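Local coordinates for protein phosphoglycerol transferase GacH (Streptococcus pyogenes MGAS5005, PDB 6DGM) that probably transfers glycerol phosphate onto the rhamnose polysaccharide of the streptococcal cell wall, this chain being its manganese-binding, sulfatase-like catalytic domain, at residues 38-50 and 261-273. Numbering follows the deposited sequence.
With MN (manganese (II) ion), chain C; 1GP (sn-glycerol-1-phosphate), chain D.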
loop_
_atom_site.group_PDB
_atom_site.type_symbol
_atom_site.label_atom_id
_atom_site.label_comp_id
_atom_site.label_asym_id
_atom_site.label_seq_id
_atom_site.Cartn_x
_atom_site.Cartn_y
_atom_site.Cartn_z
ATOM N N ASP A 38 10.986 -13.490 -9.588
ATOM C CA ASP A 38 12.197 -13.915 -8.896
ATOM C C ASP A 38 12.356 -13.251 -7.533
ATOM O O ASP A 38 13.301 -13.562 -6.810
ATOM C CB ASP A 38 13.445 -13.599 -9.728
ATOM C CG ASP A 38 13.537 -14.412 -10.994
ATOM O OD1 ASP A 38 12.977 -15.529 -11.056
ATOM O OD2 ASP A 38 14.208 -13.930 -11.922
ATOM N N GLN A 39 11.471 -12.330 -7.181
ATOM C CA GLN A 39 11.533 -11.603 -5.929
ATOM C C GLN A 39 10.392 -12.078 -5.037
ATOM O O GLN A 39 9.252 -12.228 -5.497
ATOM C CB GLN A 39 11.291 -10.095 -6.132
ATOM C CG GLN A 39 11.628 -9.534 -7.487
ATOM C CD GLN A 39 13.101 -9.276 -7.656
ATOM O OE1 GLN A 39 13.789 -8.894 -6.709
ATOM N NE2 GLN A 39 13.598 -9.481 -8.871
ATOM N N THR A 40 10.677 -12.259 -3.756
ATOM C CA THR A 40 9.621 -12.343 -2.755
ATOM C C THR A 40 9.263 -10.928 -2.326
ATOM O O THR A 40 10.140 -10.094 -2.095
ATOM C CB THR A 40 10.067 -13.202 -1.579
ATOM O OG1 THR A 40 9.968 -14.580 -1.980
ATOM C CG2 THR A 40 9.231 -12.958 -0.319
ATOM N N VAL A 41 7.976 -10.647 -2.291
ATOM C CA VAL A 41 7.466 -9.295 -2.118
ATOM C C VAL A 41 6.482 -9.297 -0.960
ATOM O O VAL A 41 5.611 -10.176 -0.880
ATOM C CB VAL A 41 6.806 -8.777 -3.411
ATOM C CG1 VAL A 41 6.071 -7.503 -3.124
ATOM C CG2 VAL A 41 7.887 -8.579 -4.498
ATOM N N ILE A 42 6.642 -8.328 -0.061
ATOM C CA ILE A 42 5.798 -8.163 1.117
ATOM C C ILE A 42 5.169 -6.777 1.053
ATOM O O ILE A 42 5.889 -5.773 1.072
ATOM C CB ILE A 42 6.605 -8.318 2.413
ATOM C CG1 ILE A 42 7.240 -9.712 2.499
ATOM C CG2 ILE A 42 5.698 -8.056 3.613
ATOM C CD1 ILE A 42 8.396 -9.802 3.493
ATOM N N TYR A 43 3.847 -6.716 0.957
ATOM C CA TYR A 43 3.115 -5.457 1.062
ATOM C C TYR A 43 2.671 -5.338 2.511
ATOM O O TYR A 43 1.902 -6.172 2.991
ATOM C CB TYR A 43 1.910 -5.409 0.124
ATOM C CG TYR A 43 2.205 -5.028 -1.310
ATOM C CD1 TYR A 43 3.490 -5.105 -1.828
ATOM C CD2 TYR A 43 1.189 -4.607 -2.154
ATOM C CE1 TYR A 43 3.750 -4.763 -3.150
ATOM C CE2 TYR A 43 1.438 -4.262 -3.469
ATOM C CZ TYR A 43 2.709 -4.340 -3.963
ATOM O OH TYR A 43 2.964 -3.987 -5.277
ATOM N N LEU A 44 3.189 -4.340 3.211
ATOM C CA LEU A 44 3.043 -4.222 4.665
ATOM C C LEU A 44 2.281 -2.931 4.931
ATOM O O LEU A 44 2.863 -1.843 4.932
ATOM C CB LEU A 44 4.417 -4.198 5.308
ATOM C CG LEU A 44 4.547 -4.563 6.790
ATOM C CD1 LEU A 44 3.623 -3.708 7.634
ATOM C CD2 LEU A 44 4.263 -6.020 7.025
ATOM N N LEU A 45 0.969 -3.052 5.106
ATOM C CA LEU A 45 0.113 -1.939 5.502
ATOM C C LEU A 45 0.249 -1.808 7.010
ATOM O O LEU A 45 -0.186 -2.687 7.755
ATOM C CB LEU A 45 -1.320 -2.220 5.071
ATOM C CG LEU A 45 -2.350 -1.094 5.256
ATOM C CD1 LEU A 45 -3.663 -1.407 4.537
ATOM C CD2 LEU A 45 -2.612 -0.794 6.751
ATOM N N SER A 46 0.873 -0.724 7.450
ATOM C CA SER A 46 1.144 -0.462 8.861
ATOM C C SER A 46 0.033 0.465 9.357
ATOM O O SER A 46 0.046 1.675 9.097
ATOM C CB SER A 46 2.528 0.158 9.012
ATOM O OG SER A 46 2.860 0.346 10.382
ATOM N N GLU A 47 -0.949 -0.120 10.032
ATOM C CA GLU A 47 -2.173 0.571 10.404
ATOM C C GLU A 47 -1.890 1.886 11.102
ATOM O O GLU A 47 -1.198 1.934 12.116
ATOM C CB GLU A 47 -2.963 -0.359 11.324
ATOM C CG GLU A 47 -4.248 0.243 11.922
ATOM C CD GLU A 47 -5.185 0.771 10.859
ATOM O OE1 GLU A 47 -5.430 1.991 10.861
ATOM O OE2 GLU A 47 -5.669 -0.022 10.033
ATOM N N SER A 48 -2.449 2.947 10.552
ATOM C CA SER A 48 -2.438 4.279 11.139
ATOM C C SER A 48 -1.046 4.866 11.320
ATOM O O SER A 48 -0.889 5.822 12.081
ATOM C CB SER A 48 -3.198 4.294 12.475
ATOM O OG SER A 48 -4.579 4.084 12.274
ATOM N N LEU A 49 -0.027 4.370 10.627
ATOM C CA LEU A 49 1.325 4.876 10.835
ATOM C C LEU A 49 1.599 6.158 10.048
ATOM O O LEU A 49 1.552 6.181 8.816
ATOM C CB LEU A 49 2.362 3.806 10.494
ATOM C CG LEU A 49 3.794 4.280 10.784
ATOM C CD1 LEU A 49 4.597 3.169 11.415
ATOM C CD2 LEU A 49 4.483 4.802 9.529
ATOM N N SER A 50 1.981 7.211 10.760
ATOM C CA SER A 50 2.325 8.461 10.101
ATOM C C SER A 50 3.080 9.333 11.095
ATOM O O SER A 50 2.640 9.513 12.238
ATOM C CB SER A 50 1.066 9.175 9.592
ATOM O OG SER A 50 1.407 10.245 8.716
ATOM N N LYS A 261 17.420 -14.972 -0.219
ATOM C CA LYS A 261 16.360 -14.836 -1.217
ATOM C C LYS A 261 16.181 -13.343 -1.437
ATOM O O LYS A 261 16.158 -12.594 -0.449
ATOM C CB LYS A 261 15.042 -15.417 -0.678
ATOM C CG LYS A 261 13.833 -15.213 -1.594
ATOM C CD LYS A 261 13.877 -16.117 -2.833
ATOM C CE LYS A 261 12.779 -15.736 -3.822
ATOM N NZ LYS A 261 12.817 -16.595 -5.046
ATOM N N PRO A 262 16.050 -12.862 -2.679
ATOM C CA PRO A 262 15.724 -11.438 -2.863
ATOM C C PRO A 262 14.326 -11.149 -2.331
ATOM O O PRO A 262 13.347 -11.780 -2.749
ATOM C CB PRO A 262 15.825 -11.219 -4.379
ATOM C CG PRO A 262 16.034 -12.553 -4.989
ATOM C CD PRO A 262 16.377 -13.541 -3.943
ATOM N N ILE A 263 14.232 -10.199 -1.397
ATOM C CA ILE A 263 12.980 -9.847 -0.732
ATOM C C ILE A 263 12.829 -8.335 -0.788
ATOM O O ILE A 263 13.766 -7.607 -0.446
ATOM C CB ILE A 263 12.981 -10.329 0.736
ATOM C CG1 ILE A 263 13.021 -11.862 0.805
ATOM C CG2 ILE A 263 11.769 -9.796 1.470
ATOM C CD1 ILE A 263 13.291 -12.422 2.199
ATOM N N THR A 264 11.650 -7.856 -1.193
ATOM C CA THR A 264 11.363 -6.421 -1.175
ATOM C C THR A 264 10.092 -6.179 -0.377
ATOM O O THR A 264 9.120 -6.922 -0.512
ATOM C CB THR A 264 11.261 -5.842 -2.594
ATOM O OG1 THR A 264 12.524 -5.984 -3.259
ATOM C CG2 THR A 264 10.925 -4.356 -2.566
ATOM N N VAL A 265 10.138 -5.168 0.482
ATOM C CA VAL A 265 9.025 -4.766 1.335
ATOM C C VAL A 265 8.521 -3.410 0.855
ATOM O O VAL A 265 9.304 -2.462 0.709
ATOM C CB VAL A 265 9.459 -4.657 2.806
ATOM C CG1 VAL A 265 8.300 -4.192 3.672
ATOM C CG2 VAL A 265 10.031 -5.986 3.329
ATOM N N VAL A 266 7.215 -3.320 0.622
ATOM C CA VAL A 266 6.521 -2.055 0.416
ATOM C C VAL A 266 5.796 -1.763 1.726
ATOM O O VAL A 266 4.848 -2.461 2.079
ATOM C CB VAL A 266 5.533 -2.130 -0.753
ATOM C CG1 VAL A 266 4.826 -0.795 -0.929
ATOM C CG2 VAL A 266 6.236 -2.550 -2.048
ATOM N N PHE A 267 6.268 -0.765 2.465
ATOM C CA PHE A 267 5.801 -0.459 3.811
ATOM C C PHE A 267 5.140 0.905 3.773
ATOM O O PHE A 267 5.726 1.861 3.269
ATOM C CB PHE A 267 7.022 -0.403 4.740
ATOM C CG PHE A 267 6.694 -0.141 6.175
ATOM C CD1 PHE A 267 6.516 1.159 6.623
ATOM C CD2 PHE A 267 6.590 -1.186 7.081
ATOM C CE1 PHE A 267 6.219 1.418 7.947
ATOM C CE2 PHE A 267 6.294 -0.926 8.425
ATOM C CZ PHE A 267 6.110 0.383 8.845
ATOM N N TYR A 268 3.935 1.016 4.341
ATOM C CA TYR A 268 3.236 2.290 4.275
ATOM C C TYR A 268 2.187 2.371 5.372
ATOM O O TYR A 268 1.597 1.361 5.762
ATOM C CB TYR A 268 2.568 2.509 2.898
ATOM C CG TYR A 268 1.396 1.585 2.627
ATOM C CD1 TYR A 268 1.596 0.263 2.248
ATOM C CD2 TYR A 268 0.082 2.047 2.741
ATOM C CE1 TYR A 268 0.529 -0.577 1.992
ATOM C CE2 TYR A 268 -0.996 1.208 2.487
ATOM C CZ TYR A 268 -0.767 -0.092 2.109
ATOM O OH TYR A 268 -1.846 -0.904 1.851
ATOM N N GLY A 269 1.950 3.590 5.849
ATOM C CA GLY A 269 0.778 3.824 6.667
ATOM C C GLY A 269 -0.428 4.081 5.781
ATOM O O GLY A 269 -0.356 4.775 4.760
ATOM N N ASP A 270 -1.573 3.514 6.179
ATOM C CA ASP A 270 -2.770 3.636 5.346
ATOM C C ASP A 270 -3.408 5.021 5.421
ATOM O O ASP A 270 -3.968 5.498 4.429
ATOM C CB ASP A 270 -3.779 2.524 5.637
ATOM C CG ASP A 270 -4.179 2.410 7.116
ATOM O OD1 ASP A 270 -3.494 2.962 8.006
ATOM O OD2 ASP A 270 -5.217 1.767 7.391
ATOM N N HIS A 271 -3.395 5.650 6.599
ATOM C CA HIS A 271 -3.995 6.954 6.848
ATOM C C HIS A 271 -3.469 7.403 8.208
ATOM O O HIS A 271 -2.915 6.600 8.971
ATOM C CB HIS A 271 -5.538 6.876 6.901
ATOM C CG HIS A 271 -6.029 5.776 7.790
ATOM N ND1 HIS A 271 -6.002 5.868 9.168
ATOM C CD2 HIS A 271 -6.492 4.538 7.504
ATOM C CE1 HIS A 271 -6.441 4.733 9.688
ATOM N NE2 HIS A 271 -6.744 3.912 8.700
ATOM N N LEU A 272 -3.630 8.692 8.495
ATOM C CA LEU A 272 -3.294 9.199 9.817
ATOM C C LEU A 272 -4.245 8.606 10.854
ATOM O O LEU A 272 -5.392 8.274 10.536
ATOM C CB LEU A 272 -3.423 10.723 9.850
ATOM C CG LEU A 272 -2.158 11.511 9.518
ATOM C CD1 LEU A 272 -1.794 11.432 8.044
ATOM C CD2 LEU A 272 -2.281 12.949 9.954
ATOM N N PRO A 273 -3.803 8.490 12.106
ATOM C CA PRO A 273 -4.738 8.152 13.186
ATOM C C PRO A 273 -5.765 9.257 13.361
ATOM O O PRO A 273 -5.456 10.444 13.217
ATOM C CB PRO A 273 -3.832 8.060 14.409
ATOM C CG PRO A 273 -2.731 9.042 14.110
ATOM C CD PRO A 273 -2.470 8.862 12.629
HETATM MN MN MN C . -6.572 1.782 8.949
HETATM C C3 1GP D . -9.752 -4.038 10.815
HETATM O O3 1GP D . -8.413 -3.324 8.905
HETATM C C2 1GP D . -9.587 -3.037 9.692
HETATM O O2 1GP D . -10.090 -5.342 10.347
HETATM C C1 1GP D . -9.510 -1.619 10.238
HETATM O O1P 1GP D . -9.666 -0.667 9.181
HETATM O O2P 1GP D . -8.561 1.609 10.001
HETATM O O3P 1GP D . -10.575 1.460 8.315
HETATM O O4P 1GP D . -10.885 0.889 10.775
HETATM P P 1GP D . -9.888 0.890 9.576
HETATM O O HOH W 1 15.038 -15.843 -6.587
HETATM O O HOH W 2 13.673 -8.297 -4.147
#
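Glu-47 meets Asp-270 and His-271 around one manganese ion, just past the C-terminal ends of two neighbouring parallel strands, 40-46 and 263-269, in the central sheet of an alkaline phosphatase-like fold. The strands are joined by seven backbone hydrogen bonds, from Thr-40 N to Pro-262 O through to Ser-46 N to Tyr-268 O, which bring the ends carrying the metal ligands together. Beta-branched Val-41, Ile-42, Val-265 and Val-266 suit such extended backbone, and the CG2 methyl of Val-266 packs 3.5 Å from CE1 of Tyr-43.

Leu-45 can be followed outward. Its CA lies over one face of the Tyr-268 ring in a CH-pi contact, and CB continues across CZ. CG, anti to the backbone N (chi1 -173°), is set beside CZ and the hydroxyl; from there the methyls part, CD1 touching Tyr-268 OH and CD2 resting 3.6 Å from CG of Asp-270, an apolar backing for a metal-binding carboxylate.

Asp-270 divides its two oxygens. OD2 binds manganese at 2.1 Å, whereas OD1 accepts the N-H of Ser-48 on its syn side, a nearly straight bond (166°) that, together with the metal, fixes the carboxylate's rotation. Glu-47 instead chelates through OE1 and OE2, and OE1 also takes the Ser-48 hydroxyl on its anti lone pair, 2.7 Å from OG. Thr-89 and phosphate oxygen O2P of sn-glycerol-1-phosphate are the other ligands. Gly-269 packs against the type II turn 46-49, its CA 3.3 Å from Leu-49 O; glycine suits this place, having no side chain where that oxygen lies. His-271 binds manganese through NE2, while ND1 donates in its ring plane to Leu-272 O at 2.8 Å.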